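Local coordinates for MHC class I protein (Ginglymostoma cirratum, PDB 6LUP) that probably presents peptides to T cells, as a shark MHC class I heavy chain holding a bound peptide between two helices above a beta sheet, at residues Lys81-Thr86 and His113-Thr118; Ile121-Asp126 and Gly156-Ile161; Trp130-Thr135 and Ile139-Trp144. All coordinates share one frame; numbering follows the deposited sequence.

Contact 1. Residues Lys81-Thr86 and His113-Thr118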
ATOM      1  N   LYS A  81       9.056 -15.674 -23.250  1.00 83.65           N
ATOM      2  CA  LYS A  81       9.886 -16.170 -24.340  1.00 86.56           C
ATOM      3  C   LYS A  81      11.371 -16.008 -24.018  1.00 87.28           C
ATOM      4  O   LYS A  81      12.172 -16.903 -24.296  1.00 90.37           O
ATOM      5  CB  LYS A  81       9.535 -15.449 -25.647  1.00 86.81           C
ATOM      6  CG  LYS A  81      10.149 -16.076 -26.889  1.00 91.18           C
ATOM      7  CD  LYS A  81       9.669 -15.399 -28.164  1.00 91.69           C
ATOM      8  CE  LYS A  81      10.332 -16.010 -29.391  1.00 93.47           C
ATOM      9  NZ  LYS A  81       9.977 -15.273 -30.634  1.00 92.21           N
ATOM     10  N   ARG A  82      11.723 -14.871 -23.421  1.00 84.82           N
ATOM     11  CA  ARG A  82      13.109 -14.564 -23.073  1.00 85.16           C
ATOM     12  C   ARG A  82      13.660 -15.463 -21.969  1.00 86.88           C
ATOM     13  O   ARG A  82      14.849 -15.786 -21.959  1.00 88.12           O
ATOM     14  CB  ARG A  82      13.247 -13.103 -22.651  1.00 82.75           C
ATOM     15  CG  ARG A  82      13.166 -12.105 -23.791  1.00 81.81           C
ATOM     16  CD  ARG A  82      13.642 -10.744 -23.323  1.00 80.32           C
ATOM     17  NE  ARG A  82      13.306  -9.688 -24.271  1.00 79.19           N
ATOM     18  CZ  ARG A  82      13.361  -8.388 -23.995  1.00 78.25           C
ATOM     19  NH1 ARG A  82      13.747  -7.970 -22.794  1.00 76.88           N
ATOM     20  NH2 ARG A  82      13.034  -7.500 -24.927  1.00 77.89           N
ATOM     21  N   THR A  83      12.791 -15.857 -21.044  1.00 86.91           N
ATOM     22  CA  THR A  83      13.187 -16.700 -19.919  1.00 88.91           C
ATOM     23  C   THR A  83      12.797 -18.162 -20.148  1.00 91.93           C
ATOM     24  O   THR A  83      12.877 -18.986 -19.232  1.00 92.14           O
ATOM     25  CB  THR A  83      12.570 -16.195 -18.597  1.00 86.95           C
ATOM     26  OG1 THR A  83      11.170 -15.963 -18.784  1.00 85.57           O
ATOM     27  CG2 THR A  83      13.230 -14.904 -18.155  1.00 84.97           C
ATOM     28  N   ASN A  84      12.386 -18.470 -21.379  1.00 94.00           N
ATOM     29  CA  ASN A  84      11.910 -19.805 -21.769  1.00 97.29           C
ATOM     30  C   ASN A  84      10.834 -20.363 -20.829  1.00 97.65           C
ATOM     31  O   ASN A  84      10.773 -21.568 -20.580  1.00 99.66           O
ATOM     32  CB  ASN A  84      13.085 -20.785 -21.934  1.00100.03           C
ATOM     33  CG  ASN A  84      13.946 -20.473 -23.149  1.00100.71           C
ATOM     34  OD1 ASN A  84      13.454 -20.412 -24.279  1.00100.06           O
ATOM     35  ND2 ASN A  84      15.241 -20.284 -22.921  1.00101.19           N
ATOM     36  N   GLN A  85      10.067 -19.464 -20.234  1.00 96.63           N
ATOM     37  CA  GLN A  85       8.895 -19.914 -19.446  1.00 97.09           C
ATOM     38  C   GLN A  85       7.773 -20.082 -20.465  1.00 97.98           C
ATOM     39  O   GLN A  85       7.751 -19.314 -21.434  1.00 96.81           O
ATOM     40  CB  GLN A  85       8.524 -18.875 -18.397  1.00 95.58           C
ATOM     41  CG  GLN A  85       9.668 -18.513 -17.471  1.00 95.15           C
ATOM     42  CD  GLN A  85       9.189 -18.403 -16.048  1.00 95.33           C
ATOM     43  OE1 GLN A  85       8.421 -19.225 -15.572  1.00 96.76           O
ATOM     44  NE2 GLN A  85       9.651 -17.378 -15.356  1.00 94.21           N
ATOM     45  N   THR A  86       6.855 -21.019 -20.272  1.00100.45           N
ATOM     46  CA  THR A  86       5.866 -21.150 -21.365  1.00102.02           C
ATOM     47  C   THR A  86       4.443 -20.957 -20.878  1.00 98.68           C
ATOM     48  O   THR A  86       3.552 -20.900 -21.723  1.00 98.54           O
ATOM     49  CB  THR A  86       5.878 -22.536 -21.996  1.00104.94           C
ATOM     50  OG1 THR A  86       5.023 -22.342 -23.121  1.00106.23           O
ATOM     51  CG2 THR A  86       5.318 -23.592 -21.064  1.00103.32           C
ATOM     52  N   HIS A 113      10.940  -1.125 -13.039  1.00 43.61           N
ATOM     53  CA  HIS A 113      10.132  -2.179 -13.634  1.00 44.22           C
ATOM     54  C   HIS A 113      10.492  -3.527 -13.018  1.00 45.98           C
ATOM     55  O   HIS A 113      11.654  -3.775 -12.672  1.00 46.81           O
ATOM     56  CB  HIS A 113      10.351  -2.243 -15.144  1.00 44.02           C
ATOM     57  CG  HIS A 113      10.084  -0.957 -15.861  1.00 42.92           C
ATOM     58  ND1 HIS A 113       9.170  -0.856 -16.887  1.00 42.43           N
ATOM     59  CD2 HIS A 113      10.625   0.278 -15.719  1.00 42.63           C
ATOM     60  CE1 HIS A 113       9.153   0.386 -17.340  1.00 41.88           C
ATOM     61  NE2 HIS A 113      10.026   1.094 -16.648  1.00 41.84           N
ATOM     62  N   ALA A 114       9.491  -4.392 -12.879  1.00 46.77           N
ATOM     63  CA  ALA A 114       9.710  -5.734 -12.353  1.00 48.27           C
ATOM     64  C   ALA A 114       8.944  -6.797 -13.117  1.00 49.42           C
ATOM     65  O   ALA A 114       7.800  -6.591 -13.534  1.00 48.11           O
ATOM     66  CB  ALA A 114       9.359  -5.807 -10.881  1.00 47.94           C
ATOM     67  N   TRP A 115       9.608  -7.934 -13.282  1.00 51.76           N
ATOM     68  CA  TRP A 115       9.035  -9.122 -13.889  1.00 53.56           C
ATOM     69  C   TRP A 115       8.939 -10.195 -12.811  1.00 54.44           C
ATOM     70  O   TRP A 115       9.923 -10.488 -12.125  1.00 54.84           O
ATOM     71  CB  TRP A 115       9.918  -9.563 -15.059  1.00 55.44           C
ATOM     72  CG  TRP A 115       9.795 -10.999 -15.458  1.00 57.89           C
ATOM     73  CD1 TRP A 115      10.748 -11.962 -15.327  1.00 59.73           C
ATOM     74  CD2 TRP A 115       8.662 -11.636 -16.066  1.00 58.58           C
ATOM     75  NE1 TRP A 115      10.285 -13.160 -15.811  1.00 61.21           N
ATOM     76  CE2 TRP A 115       9.005 -12.989 -16.269  1.00 60.20           C
ATOM     77  CE3 TRP A 115       7.390 -11.196 -16.458  1.00 58.23           C
ATOM     78  CZ2 TRP A 115       8.129 -13.909 -16.845  1.00 61.27           C
ATOM     79  CZ3 TRP A 115       6.513 -12.116 -17.032  1.00 59.08           C
ATOM     80  CH2 TRP A 115       6.890 -13.456 -17.218  1.00 60.70           C
ATOM     81  N   ASP A 116       7.743 -10.758 -12.653  1.00 54.74           N
ATOM     82  CA  ASP A 116       7.455 -11.726 -11.588  1.00 55.71           C
ATOM     83  C   ASP A 116       8.018 -11.281 -10.237  1.00 54.61           C
ATOM     84  O   ASP A 116       8.699 -12.044  -9.553  1.00 55.77           O
ATOM     85  CB  ASP A 116       7.957 -13.130 -11.965  1.00 58.11           C
ATOM     86  CG  ASP A 116       7.020 -13.856 -12.922  1.00 59.29           C
ATOM     87  OD1 ASP A 116       5.912 -13.351 -13.192  1.00 58.84           O
ATOM     88  OD2 ASP A 116       7.392 -14.944 -13.403  1.00 61.54           O
ATOM     89  N   SER A 117       7.730 -10.034  -9.876  1.00 52.75           N
ATOM     90  CA  SER A 117       8.122  -9.443  -8.590  1.00 51.87           C
ATOM     91  C   SER A 117       9.631  -9.432  -8.296  1.00 52.34           C
ATOM     92  O   SER A 117      10.041  -9.373  -7.134  1.00 52.29           O
ATOM     93  CB  SER A 117       7.331 -10.071  -7.431  1.00 51.69           C
ATOM     94  OG  SER A 117       5.945  -9.808  -7.563  1.00 50.85           O
ATOM     95  N   THR A 118      10.447  -9.478  -9.349  1.00 52.71           N
ATOM     96  CA  THR A 118      11.898  -9.307  -9.221  1.00 53.33           C
ATOM     97  C   THR A 118      12.390  -8.181 -10.134  1.00 52.96           C
ATOM     98  O   THR A 118      11.845  -7.972 -11.221  1.00 52.09           O
ATOM     99  CB  THR A 118      12.679 -10.602  -9.551  1.00 54.97           C
ATOM    100  OG1 THR A 118      12.378 -11.021 -10.886  1.00 55.37           O
ATOM    101  CG2 THR A 118      12.331 -11.721  -8.576  1.00 55.57           C
TER
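Thr-83 and Gln-85 lean on the indole of Trp-115 where the alpha-1 helix of the MHC class I platform runs out, near one end of the peptide groove. Thr-83 is the first residue to leave helical geometry after helix 55-82, and Trp-115 ends strand 108-115 of the floor and opens a type I' turn that closes at Thr-118. The CA atoms of Thr-83 and Trp-115 are still 10.5 Å apart, so side chains alone span the gap. That of Trp-115 does most of the spanning: with CG anti to its backbone N (chi1 158°), the indole reaches out from the strand end toward the loop. Thr-83 meets it obliquely, its methyl CG2 lying 4.1 Å from NE1 of Trp-115. The hydroxyl of the same threonine, set between N and the carbonyl carbon, is engaged with the carbonyl of Leu-79 one helical turn back. Gln-85 runs past the indole in the opposite direction, with its amide plane nearly perpendicular to the ring at 83° and NE2 4.1 Å from Trp-115 CZ2. The approach is loose, and NE2 also stays 3.9 Å from OD2 of Asp-116, too far for a hydrogen bond. That carboxylate is held instead at the start of strand 91-100, OD2 by ND1 of His-90 just before it and OD1 by the backbone N of Thr-91, while CG sits 3.9 Å above the plane of the Trp-115 ring. Rings of His-90 and Trp-136 also meet the indole, which is buried between helix ends and floor. Across the turn, Trp-115 O accepts two bonds from Thr-118, one from N and one from OG1, the hydroxyl arriving at 2.8 Å and almost straight along the C=O direction (172°).

Contact 2. Residues Ile121-Asp126 and Gly156-Ile161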
ATOM      1  N   ILE A 121      14.283  -3.821 -14.728  1.00 51.80           N
ATOM      2  CA  ILE A 121      15.012  -2.690 -15.284  1.00 51.55           C
ATOM      3  C   ILE A 121      14.597  -1.407 -14.560  1.00 50.56           C
ATOM      4  O   ILE A 121      13.464  -1.290 -14.090  1.00 49.83           O
ATOM      5  CB  ILE A 121      14.801  -2.592 -16.820  1.00 51.57           C
ATOM      6  CG1 ILE A 121      15.927  -1.793 -17.486  1.00 52.14           C
ATOM      7  CG2 ILE A 121      13.417  -2.051 -17.169  1.00 50.13           C
ATOM      8  CD1 ILE A 121      15.960  -1.912 -18.997  1.00 52.20           C
ATOM      9  N   SER A 122      15.524  -0.460 -14.445  1.00 50.80           N
ATOM     10  CA  SER A 122      15.230   0.835 -13.831  1.00 50.35           C
ATOM     11  C   SER A 122      16.166   1.916 -14.362  1.00 51.26           C
ATOM     12  O   SER A 122      17.225   1.608 -14.911  1.00 52.84           O
ATOM     13  CB  SER A 122      15.300   0.752 -12.301  1.00 50.17           C
ATOM     14  OG  SER A 122      16.562   0.287 -11.859  1.00 51.53           O
ATOM     15  N   LEU A 123      15.776   3.179 -14.204  1.00 50.58           N
ATOM     16  CA  LEU A 123      16.566   4.283 -14.736  1.00 51.86           C
ATOM     17  C   LEU A 123      17.449   4.966 -13.699  1.00 53.61           C
ATOM     18  O   LEU A 123      16.970   5.400 -12.652  1.00 53.05           O
ATOM     19  CB  LEU A 123      15.663   5.325 -15.413  1.00 50.43           C
ATOM     20  CG  LEU A 123      16.277   6.685 -15.784  1.00 50.81           C
ATOM     21  CD1 LEU A 123      17.214   6.576 -16.981  1.00 51.87           C
ATOM     22  CD2 LEU A 123      15.195   7.721 -16.052  1.00 49.62           C
ATOM     23  N   ASP A 124      18.740   5.062 -14.008  1.00 55.93           N
ATOM     24  CA  ASP A 124      19.630   5.965 -13.295  1.00 58.01           C
ATOM     25  C   ASP A 124      19.447   7.348 -13.911  1.00 58.02           C
ATOM     26  O   ASP A 124      19.879   7.597 -15.035  1.00 58.61           O
ATOM     27  CB  ASP A 124      21.087   5.504 -13.409  1.00 60.91           C
ATOM     28  CG  ASP A 124      22.047   6.354 -12.581  1.00 63.04           C
ATOM     29  OD1 ASP A 124      21.819   7.577 -12.427  1.00 63.31           O
ATOM     30  OD2 ASP A 124      23.049   5.792 -12.088  1.00 65.06           O
ATOM     31  N   LYS A 125      18.796   8.238 -13.167  1.00 57.65           N
ATOM     32  CA  LYS A 125      18.452   9.569 -13.659  1.00 57.47           C
ATOM     33  C   LYS A 125      19.686  10.460 -13.813  1.00 59.56           C
ATOM     34  O   LYS A 125      19.742  11.297 -14.715  1.00 59.54           O
ATOM     35  CB  LYS A 125      17.423  10.223 -12.727  1.00 56.00           C
ATOM     36  CG  LYS A 125      16.631  11.371 -13.343  1.00 55.21           C
ATOM     37  CD  LYS A 125      15.653  11.994 -12.350  1.00 54.07           C
ATOM     38  CE  LYS A 125      16.362  12.844 -11.300  1.00 55.13           C
ATOM     39  NZ  LYS A 125      15.415  13.624 -10.452  1.00 54.50           N
ATOM     40  N   ASP A 126      20.673  10.272 -12.938  1.00 61.71           N
ATOM     41  CA  ASP A 126      21.891  11.092 -12.949  1.00 64.28           C
ATOM     42  C   ASP A 126      22.801  10.769 -14.128  1.00 64.91           C
ATOM     43  O   ASP A 126      23.259  11.674 -14.826  1.00 66.05           O
ATOM     44  CB  ASP A 126      22.649  10.968 -11.621  1.00 66.16           C
ATOM     45  CG  ASP A 126      21.810  11.398 -10.421  1.00 66.58           C
ATOM     46  OD1 ASP A 126      20.719  11.988 -10.622  1.00 65.68           O
ATOM     47  OD2 ASP A 126      22.242  11.143  -9.274  1.00 67.31           O
ATOM     48  N   GLY A 156      11.993  14.340 -18.197  1.00 40.38           N
ATOM     49  CA  GLY A 156      11.154  15.531 -18.152  1.00 39.38           C
ATOM     50  C   GLY A 156       9.907  15.319 -17.315  1.00 38.49           C
ATOM     51  O   GLY A 156       9.462  16.228 -16.616  1.00 38.76           O
ATOM     52  N   TYR A 157       9.340  14.117 -17.372  1.00 37.48           N
ATOM     53  CA  TYR A 157       8.187  13.792 -16.536  1.00 36.69           C
ATOM     54  C   TYR A 157       8.556  13.763 -15.054  1.00 36.84           C
ATOM     55  O   TYR A 157       7.925  14.436 -14.238  1.00 36.59           O
ATOM     56  CB  TYR A 157       7.540  12.464 -16.940  1.00 35.65           C
ATOM     57  CG  TYR A 157       6.515  11.996 -15.934  1.00 35.13           C
ATOM     58  CD1 TYR A 157       5.218  12.507 -15.943  1.00 34.75           C
ATOM     59  CD2 TYR A 157       6.850  11.057 -14.954  1.00 35.19           C
ATOM     60  CE1 TYR A 157       4.281  12.093 -15.013  1.00 34.52           C
ATOM     61  CE2 TYR A 157       5.918  10.639 -14.019  1.00 34.78           C
ATOM     62  CZ  TYR A 157       4.638  11.160 -14.054  1.00 34.42           C
ATOM     63  OH  TYR A 157       3.711  10.742 -13.130  1.00 34.39           O
ATOM     64  N   LEU A 158       9.580  12.983 -14.719  1.00 37.28           N
ATOM     65  CA  LEU A 158       9.979  12.790 -13.332  1.00 37.91           C
ATOM     66  C   LEU A 158      10.412  14.088 -12.657  1.00 39.04           C
ATOM     67  O   LEU A 158      10.056  14.335 -11.503  1.00 39.44           O
ATOM     68  CB  LEU A 158      11.089  11.735 -13.221  1.00 38.19           C
ATOM     69  CG  LEU A 158      10.781  10.287 -13.627  1.00 37.63           C
ATOM     70  CD1 LEU A 158      12.024   9.423 -13.466  1.00 37.87           C
ATOM     71  CD2 LEU A 158       9.608   9.695 -12.851  1.00 36.62           C
ATOM     72  N   GLU A 159      11.159  14.916 -13.383  1.00 40.09           N
ATOM     73  CA  GLU A 159      11.706  16.155 -12.833  1.00 41.10           C
ATOM     74  C   GLU A 159      10.788  17.360 -13.002  1.00 40.94           C
ATOM     75  O   GLU A 159      10.826  18.284 -12.191  1.00 41.53           O
ATOM     76  CB  GLU A 159      13.063  16.470 -13.455  1.00 42.74           C
ATOM     77  CG  GLU A 159      14.192  15.547 -13.019  1.00 43.93           C
ATOM     78  CD  GLU A 159      15.498  15.831 -13.743  1.00 45.78           C
ATOM     79  OE1 GLU A 159      15.527  16.752 -14.592  1.00 46.26           O
ATOM     80  OE2 GLU A 159      16.496  15.130 -13.463  1.00 46.64           O
ATOM     81  N   GLY A 160       9.978  17.361 -14.056  1.00 40.06           N
ATOM     82  CA  GLY A 160       9.153  18.525 -14.370  1.00 39.76           C
ATOM     83  C   GLY A 160       7.665  18.315 -14.168  1.00 38.74           C
ATOM     84  O   GLY A 160       7.062  18.890 -13.256  1.00 38.78           O
ATOM     85  N   ILE A 161       7.075  17.487 -15.025  1.00 37.61           N
ATOM     86  CA  ILE A 161       5.633  17.280 -15.038  1.00 36.52           C
ATOM     87  C   ILE A 161       5.130  16.768 -13.686  1.00 36.32           C
ATOM     88  O   ILE A 161       4.174  17.313 -13.126  1.00 35.90           O
ATOM     89  CB  ILE A 161       5.217  16.341 -16.192  1.00 35.74           C
ATOM     90  CG1 ILE A 161       5.399  17.052 -17.540  1.00 35.97           C
ATOM     91  CG2 ILE A 161       3.771  15.896 -16.038  1.00 35.06           C
ATOM     92  CD1 ILE A 161       5.622  16.121 -18.713  1.00 35.28           C
TER
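Lys-125 and Glu-159 make the polar half of this junction between the end of a floor strand and the alpha-2 helix of an MHC class I groove. Their side chains come from opposite directions and form a long salt bridge, Lys-125 NZ to Glu-159 OE2 at 3.5 Å. The lysine does not meet the carboxylate by its ammonium alone: CE comes within 3.1 Å of OE2 of Glu-159, and CD follows at 3.4 Å. A bend at chi3 (74°) folds the otherwise extended lysine chain, so that NZ also lies 3.4 Å from Glu-159 CG. Lys-155 offers OE2 a second, long and weak ion pair.

The apolar half is slighter. Methyl CD2 of Leu-123 faces CD1 of Leu-158 at 4.4 Å, a loose touch nearer the floor.

Within the helix, a wider pi-type turn at 157-161 lets Gly-156 O accept from the N atoms of both Gly-160 and Ile-161. Strand 118-124 lies between strands 108-115 and 129-131, where Leu-123 also packs on Val-111 and Trp-130; helix 148-172 passes over its end and turns Tyr-157 to the bound peptide.

Contact 3. Residues Trp130-Thr135 and Ile139-Trp144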
ATOM      1  N   TRP A 130      19.912   3.139 -18.310  1.00 57.08           N
ATOM      2  CA  TRP A 130      19.068   2.107 -17.713  1.00 56.55           C
ATOM      3  C   TRP A 130      19.913   0.985 -17.128  1.00 58.38           C
ATOM      4  O   TRP A 130      20.897   0.557 -17.733  1.00 59.83           O
ATOM      5  CB  TRP A 130      18.089   1.546 -18.743  1.00 55.61           C
ATOM      6  CG  TRP A 130      17.099   2.561 -19.224  1.00 54.39           C
ATOM      7  CD1 TRP A 130      17.242   3.400 -20.289  1.00 54.21           C
ATOM      8  CD2 TRP A 130      15.811   2.848 -18.656  1.00 52.66           C
ATOM      9  NE1 TRP A 130      16.125   4.191 -20.424  1.00 52.69           N
ATOM     10  CE2 TRP A 130      15.232   3.875 -19.434  1.00 51.83           C
ATOM     11  CE3 TRP A 130      15.090   2.335 -17.568  1.00 51.70           C
ATOM     12  CZ2 TRP A 130      13.964   4.402 -19.158  1.00 50.05           C
ATOM     13  CZ3 TRP A 130      13.828   2.861 -17.294  1.00 50.01           C
ATOM     14  CH2 TRP A 130      13.280   3.883 -18.088  1.00 49.15           C
ATOM     15  N   VAL A 131      19.528   0.518 -15.944  1.00 58.61           N
ATOM     16  CA  VAL A 131      20.243  -0.571 -15.278  1.00 60.14           C
ATOM     17  C   VAL A 131      19.373  -1.823 -15.155  1.00 60.05           C
ATOM     18  O   VAL A 131      18.166  -1.738 -14.921  1.00 58.60           O
ATOM     19  CB  VAL A 131      20.832  -0.142 -13.906  1.00 60.33           C
ATOM     20  CG1 VAL A 131      21.681   1.114 -14.053  1.00 60.85           C
ATOM     21  CG2 VAL A 131      19.742   0.086 -12.874  1.00 59.19           C
ATOM     22  N   THR A 132      19.997  -2.981 -15.347  1.00 62.14           N
ATOM     23  CA  THR A 132      19.313  -4.267 -15.253  1.00 63.30           C
ATOM     24  C   THR A 132      20.224  -5.311 -14.600  1.00 66.05           C
ATOM     25  O   THR A 132      21.352  -5.523 -15.052  1.00 67.75           O
ATOM     26  CB  THR A 132      18.813  -4.765 -16.630  1.00 63.58           C
ATOM     27  OG1 THR A 132      18.273  -6.087 -16.503  1.00 64.15           O
ATOM     28  CG2 THR A 132      19.941  -4.774 -17.670  1.00 65.01           C
ATOM     29  N   PRO A 133      19.744  -5.955 -13.521  1.00 66.84           N
ATOM     30  CA  PRO A 133      20.551  -6.979 -12.854  1.00 68.93           C
ATOM     31  C   PRO A 133      20.436  -8.367 -13.500  1.00 70.81           C
ATOM     32  O   PRO A 133      21.058  -9.315 -13.023  1.00 72.46           O
ATOM     33  CB  PRO A 133      19.973  -6.998 -11.439  1.00 67.64           C
ATOM     34  CG  PRO A 133      18.544  -6.620 -11.621  1.00 65.72           C
ATOM     35  CD  PRO A 133      18.483  -5.689 -12.802  1.00 64.98           C
ATOM     36  N   VAL A 134      19.655  -8.481 -14.573  1.00 71.27           N
ATOM     37  CA  VAL A 134      19.393  -9.779 -15.202  1.00 73.33           C
ATOM     38  C   VAL A 134      19.672  -9.774 -16.701  1.00 75.25           C
ATOM     39  O   VAL A 134      19.614  -8.728 -17.349  1.00 74.33           O
ATOM     40  CB  VAL A 134      17.953 -10.275 -14.937  1.00 72.14           C
ATOM     41  CG1 VAL A 134      17.785 -10.692 -13.484  1.00 71.69           C
ATOM     42  CG2 VAL A 134      16.925  -9.221 -15.328  1.00 70.69           C
ATOM     43  N   THR A 135      19.969 -10.958 -17.237  1.00 78.60           N
ATOM     44  CA  THR A 135      20.324 -11.122 -18.650  1.00 80.90           C
ATOM     45  C   THR A 135      19.159 -10.824 -19.591  1.00 79.91           C
ATOM     46  O   THR A 135      19.365 -10.295 -20.686  1.00 79.75           O
ATOM     47  CB  THR A 135      20.864 -12.539 -18.950  1.00 83.96           C
ATOM     48  OG1 THR A 135      19.860 -13.515 -18.642  1.00 84.16           O
ATOM     49  CG2 THR A 135      22.131 -12.833 -18.141  1.00 85.66           C
ATOM     50  N   ILE A 139      18.819  -6.862 -23.481  1.00 76.98           N
ATOM     51  CA  ILE A 139      18.359  -6.526 -24.827  1.00 76.32           C
ATOM     52  C   ILE A 139      17.419  -5.308 -24.831  1.00 73.48           C
ATOM     53  O   ILE A 139      17.389  -4.545 -25.803  1.00 73.18           O
ATOM     54  CB  ILE A 139      17.754  -7.759 -25.554  1.00 77.77           C
ATOM     55  CG1 ILE A 139      17.420  -7.440 -27.019  1.00 78.39           C
ATOM     56  CG2 ILE A 139      16.546  -8.313 -24.815  1.00 77.26           C
ATOM     57  CD1 ILE A 139      18.633  -7.303 -27.918  1.00 80.01           C
ATOM     58  N   THR A 140      16.679  -5.121 -23.739  1.00 70.97           N
ATOM     59  CA  THR A 140      15.833  -3.939 -23.556  1.00 67.62           C
ATOM     60  C   THR A 140      16.680  -2.713 -23.193  1.00 66.85           C
ATOM     61  O   THR A 140      16.447  -1.615 -23.711  1.00 65.60           O
ATOM     62  CB  THR A 140      14.739  -4.190 -22.493  1.00 66.53           C
ATOM     63  OG1 THR A 140      13.833  -5.193 -22.967  1.00 66.39           O
ATOM     64  CG2 THR A 140      13.948  -2.920 -22.199  1.00 64.84           C
ATOM     65  N   LYS A 141      17.661  -2.916 -22.313  1.00 67.16           N
ATOM     66  CA  LYS A 141      18.578  -1.855 -21.890  1.00 66.92           C
ATOM     67  C   LYS A 141      19.310  -1.236 -23.079  1.00 67.64           C
ATOM     68  O   LYS A 141      19.453  -0.013 -23.163  1.00 66.67           O
ATOM     69  CB  LYS A 141      19.586  -2.386 -20.864  1.00 67.39           C
ATOM     70  CG  LYS A 141      20.699  -1.411 -20.521  1.00 67.19           C
ATOM     71  CD  LYS A 141      21.758  -2.034 -19.626  1.00 68.17           C
ATOM     72  CE  LYS A 141      23.067  -1.262 -19.695  1.00 68.83           C
ATOM     73  NZ  LYS A 141      22.920   0.185 -19.384  1.00 67.05           N
ATOM     74  N   ASN A 142      19.763  -2.087 -23.995  1.00 69.15           N
ATOM     75  CA  ASN A 142      20.485  -1.627 -25.174  1.00 70.57           C
ATOM     76  C   ASN A 142      19.609  -0.798 -26.104  1.00 69.14           C
ATOM     77  O   ASN A 142      20.084   0.165 -26.710  1.00 70.03           O
ATOM     78  CB  ASN A 142      21.122  -2.803 -25.920  1.00 72.80           C
ATOM     79  CG  ASN A 142      22.286  -3.425 -25.160  1.00 74.63           C
ATOM     80  OD1 ASN A 142      22.782  -4.485 -25.539  1.00 76.50           O
ATOM     81  ND2 ASN A 142      22.728  -2.768 -24.088  1.00 73.92           N
ATOM     82  N   LYS A 143      18.334  -1.168 -26.204  1.00 67.15           N
ATOM     83  CA  LYS A 143      17.365  -0.406 -26.990  1.00 64.99           C
ATOM     84  C   LYS A 143      17.033   0.922 -26.314  1.00 62.81           C
ATOM     85  O   LYS A 143      17.001   1.968 -26.964  1.00 62.20           O
ATOM     86  CB  LYS A 143      16.085  -1.213 -27.205  1.00 65.19           C
ATOM     87  CG  LYS A 143      16.250  -2.405 -28.133  1.00 67.80           C
ATOM     88  CD  LYS A 143      15.066  -3.356 -28.054  1.00 68.47           C
ATOM     89  CE  LYS A 143      13.899  -2.872 -28.899  1.00 68.54           C
ATOM     90  NZ  LYS A 143      12.833  -3.909 -28.976  1.00 70.19           N
ATOM     91  N   TRP A 144      16.805   0.867 -25.004  1.00 60.99           N
ATOM     92  CA  TRP A 144      16.341   2.023 -24.240  1.00 58.72           C
ATOM     93  C   TRP A 144      17.421   3.070 -23.992  1.00 59.73           C
ATOM     94  O   TRP A 144      17.113   4.255 -23.872  1.00 58.81           O
ATOM     95  CB  TRP A 144      15.705   1.567 -22.926  1.00 57.01           C
ATOM     96  CG  TRP A 144      14.314   1.007 -23.096  1.00 55.24           C
ATOM     97  CD1 TRP A 144      13.723   0.603 -24.261  1.00 54.92           C
ATOM     98  CD2 TRP A 144      13.356   0.771 -22.061  1.00 53.93           C
ATOM     99  NE1 TRP A 144      12.453   0.143 -24.018  1.00 53.69           N
ATOM    100  CE2 TRP A 144      12.202   0.234 -22.674  1.00 53.48           C
ATOM    101  CE3 TRP A 144      13.357   0.963 -20.673  1.00 53.28           C
ATOM    102  CZ2 TRP A 144      11.058  -0.111 -21.949  1.00 52.63           C
ATOM    103  CZ3 TRP A 144      12.222   0.618 -19.952  1.00 52.26           C
ATOM    104  CH2 TRP A 144      11.089   0.086 -20.592  1.00 52.12           C
TER
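Segments 130-135 and 139-144 come closest at Trp-130 and Lys-141, whose CA atoms are 5.8 Å apart, while at the other end Thr-135 and Ile-139 are 7.9 Å apart. At the near point Lys-141 bonds through NZ to the carbonyl of Trp-130, a short 2.6 Å contact that lies almost on the line of the C=O bond (166°). The extended chain runs CG, CD and CE alongside the Trp-130 oxygen, and the turn at chi4 (55°) swings NZ back onto it. Asp-145, on the same helix, pairs with this ammonium through OD2 and takes the backbone N of Trp-130 on OD1, so the backbone N and O of Trp-130 are both held by the helix. Alongside, methyl CG2 of Thr-132 crosses the aliphatic part of the lysine, 3.8 Å from Lys-141 CD; the hydroxyl of that threonine bonds to Phe-120 O.

The other part of the contact is aromatic. Trp-144 presents its edge to the face of Trp-130 in a T-shaped pair, the six-membered rings 4.8 Å apart between centroids and their planes at 66°. CE3 of Trp-144 stands 3.5 Å above the Trp-130 ring, and CB of Trp-144 lies over the five-membered ring of Trp-130 in a CH-pi contact. Both indole nitrogens are satisfied: Trp-130 NE1 by Asn-151, and Trp-144 NE1 by the backbone of the bound peptide. Thr-140 CG2 covers one face of the Trp-144 ring. A tryptophan bonded in this way to the peptide backbone, from the short alpha-2 helix above the outermost floor strand, is characteristic of the MHC class I peptide-binding groove.

How the contacts relate
All three contacts belong to one peptide-binding platform and share its antiparallel sheet. Contact 1 and contact 3 lie about 13 Å apart between centres and meet directly: Arg-82 NH1 bonds to Thr-140 OG1 at 2.8 Å, joining the end of the alpha-1 helix to the first part of alpha-2, and His-113 meets Trp-144 edge-to-face. Contact 2 stands about 16 Å from contact 3 and about 24 Å from contact 1, but neighbouring floor strands connect it to both, through His-113 N to Ile-121 O and Val-131 N to Ser-122 O, each 2.7 Å. Thr-140 and Trp-144 of contact 3 and Tyr-157 of contact 2 hydrogen-bond to the peptide backbone, and Lys-143 makes a salt bridge to it.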